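Local coordinates for protein SOXX (Paracoccus pantotrophus, PDB 2C1D) that probably carries electrons through a covalently bound heme c, as the cytochrome subunit SoxX of the SoxXA complex that initiates chemotrophic sulfur oxidation, at residues A17-A22 with Q123-V128. Numbering follows the deposited sequence.
Sequences ASLTGA and QQIEDV
Glu126 reaches from its helix to the backbone of the loop at Leu19, whose N donates to OE2 at 2.9 Å in a nearly straight bond (172°) that arrives from above the carboxylate plane. With chi2 near -61° the chain bends at CD, and a glutamate is long enough to carry its carboxylate to the loop; OE2 also forms a salt bridge with Arg76 of helix 72-81. The other oxygen, OE1, accepts from a water 2.8 Å away, which also donates to Ala22 O. With an alanine at Glu126, Leu19 N would probably lose its acceptor, Arg76 NE this carboxylate partner, and the water one of its anchors.

The contact fastens the loop before helix 26-33 to helix 122-133, the C-terminal helix of a cytochrome c fold, on which Val128 touches the heme. Within the loop, short hydroxyl side chains fix the turns: Ser18 OG accepts from Thr20 N and, at 2.9 Å, from Gly21 N, an ST motif, while Thr20 OG1 accepts from Ala22 N in an ST turn. Gly21, with phi 83°, takes a conformation in which a CB would crowd the preceding carbonyl.

Apolar packing joins Leu19 CD1 to Ile125 CG2 at 3.7 Å; both residues are buried, where branched aliphatic chains need no polar partner, and they cross obliquely. Thr20 CG2 makes a separate van der Waals contact with Gln123 N at 3.4 Å.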
loop_
_atom_site.group_PDB
_atom_site.type_symbol
_atom_site.label_atom_id
_atom_site.label_comp_id
_atom_site.label_asym_id
_atom_site.label_seq_id
_atom_site.Cartn_x
_atom_site.Cartn_y
_atom_site.Cartn_z
ATOM N N ALA B 17 -20.965 -6.986 -30.509
ATOM C CA ALA B 17 -21.352 -8.396 -30.526
ATOM C C ALA B 17 -21.183 -9.077 -29.147
ATOM O O ALA B 17 -20.222 -8.806 -28.417
ATOM C CB ALA B 17 -20.518 -9.132 -31.553
ATOM N N SER B 18 -22.126 -9.957 -28.821
ATOM C CA SER B 18 -22.064 -10.763 -27.602
ATOM C C SER B 18 -20.755 -11.507 -27.580
ATOM O O SER B 18 -20.294 -12.022 -28.610
ATOM C CB SER B 18 -23.210 -11.775 -27.558
ATOM O OG SER B 18 -23.152 -12.577 -26.390
ATOM N N LEU B 19 -20.136 -11.520 -26.408
ATOM C CA LEU B 19 -18.891 -12.234 -26.191
ATOM C C LEU B 19 -19.093 -13.744 -26.198
ATOM O O LEU B 19 -18.112 -14.472 -26.364
ATOM C CB LEU B 19 -18.256 -11.827 -24.865
ATOM C CG LEU B 19 -17.770 -10.390 -24.694
ATOM C CD1 LEU B 19 -17.197 -10.213 -23.311
ATOM C CD2 LEU B 19 -16.734 -10.050 -25.745
ATOM N N THR B 20 -20.337 -14.201 -25.994
ATOM C CA THR B 20 -20.654 -15.633 -25.937
ATOM C C THR B 20 -21.716 -16.146 -26.915
ATOM O O THR B 20 -21.733 -17.340 -27.208
ATOM C CB THR B 20 -21.135 -16.037 -24.537
ATOM O OG1 THR B 20 -22.348 -15.347 -24.224
ATOM C CG2 THR B 20 -20.132 -15.645 -23.451
ATOM N N GLY B 21 -22.616 -15.281 -27.366
ATOM C CA GLY B 21 -23.814 -15.709 -28.076
ATOM C C GLY B 21 -24.969 -16.144 -27.193
ATOM O O GLY B 21 -26.010 -16.572 -27.682
ATOM N N ALA B 22 -24.797 -16.054 -25.877
ATOM C CA ALA B 22 -25.828 -16.499 -24.958
ATOM C C ALA B 22 -26.303 -15.285 -24.169
ATOM O O ALA B 22 -25.487 -14.457 -23.774
ATOM C CB ALA B 22 -25.287 -17.565 -24.024
ATOM N N GLN B 123 -19.025 -15.146 -20.299
ATOM C CA GLN B 123 -20.412 -15.183 -19.865
ATOM C C GLN B 123 -20.609 -14.325 -18.620
ATOM O O GLN B 123 -21.668 -13.718 -18.461
ATOM C CB GLN B 123 -20.894 -16.625 -19.583
ATOM C CG GLN B 123 -22.386 -16.740 -19.305
ATOM C CD GLN B 123 -23.236 -16.195 -20.438
ATOM O OE1 GLN B 123 -24.202 -15.427 -20.217
ATOM N NE2 GLN B 123 -22.877 -16.564 -21.654
ATOM N N GLN B 124 -19.608 -14.281 -17.741
ATOM C CA GLN B 124 -19.679 -13.409 -16.556
ATOM C C GLN B 124 -19.830 -11.943 -16.982
ATOM O O GLN B 124 -20.656 -11.217 -16.420
ATOM C CB GLN B 124 -18.442 -13.592 -15.671
ATOM C CG GLN B 124 -18.569 -14.892 -14.842
ATOM C CD GLN B 124 -17.313 -15.277 -14.119
ATOM O OE1 GLN B 124 -16.243 -14.861 -14.488
ATOM N NE2 GLN B 124 -17.450 -16.097 -13.096
ATOM N N ILE B 125 -19.074 -11.545 -18.002
ATOM C CA ILE B 125 -19.189 -10.191 -18.546
ATOM C C ILE B 125 -20.616 -9.962 -19.045
ATOM O O ILE B 125 -21.211 -8.933 -18.754
ATOM C CB ILE B 125 -18.181 -9.915 -19.715
ATOM C CG1 ILE B 125 -16.724 -10.148 -19.323
ATOM C CG2 ILE B 125 -18.386 -8.478 -20.292
ATOM C CD1 ILE B 125 -16.102 -9.146 -18.504
ATOM N N GLU B 126 -21.165 -10.916 -19.798
ATOM C CA GLU B 126 -22.509 -10.778 -20.356
ATOM C C GLU B 126 -23.556 -10.675 -19.252
ATOM O O GLU B 126 -24.534 -9.916 -19.377
ATOM C CB GLU B 126 -22.837 -11.951 -21.296
ATOM C CG GLU B 126 -22.004 -11.959 -22.578
ATOM C CD GLU B 126 -22.190 -10.733 -23.449
ATOM O OE1 GLU B 126 -23.328 -10.231 -23.527
ATOM O OE2 GLU B 126 -21.201 -10.263 -24.053
ATOM N N ASP B 127 -23.340 -11.434 -18.172
ATOM C CA ASP B 127 -24.200 -11.444 -17.008
ATOM C C ASP B 127 -24.184 -10.086 -16.274
ATOM O O ASP B 127 -25.242 -9.599 -15.818
ATOM C CB ASP B 127 -23.781 -12.568 -16.039
ATOM C CG ASP B 127 -24.089 -13.981 -16.568
ATOM O OD1 ASP B 127 -24.799 -14.158 -17.582
ATOM O OD2 ASP B 127 -23.666 -15.015 -15.996
ATOM N N VAL B 128 -23.004 -9.475 -16.181
ATOM C CA VAL B 128 -22.850 -8.180 -15.532
ATOM C C VAL B 128 -23.552 -7.125 -16.409
ATOM O O VAL B 128 -24.341 -6.349 -15.918
ATOM C CB VAL B 128 -21.382 -7.836 -15.318
ATOM C CG1 VAL B 128 -21.206 -6.341 -14.954
ATOM C CG2 VAL B 128 -20.792 -8.743 -14.211
HETATM O O HOH W 1 -24.900 -12.137 -24.796
#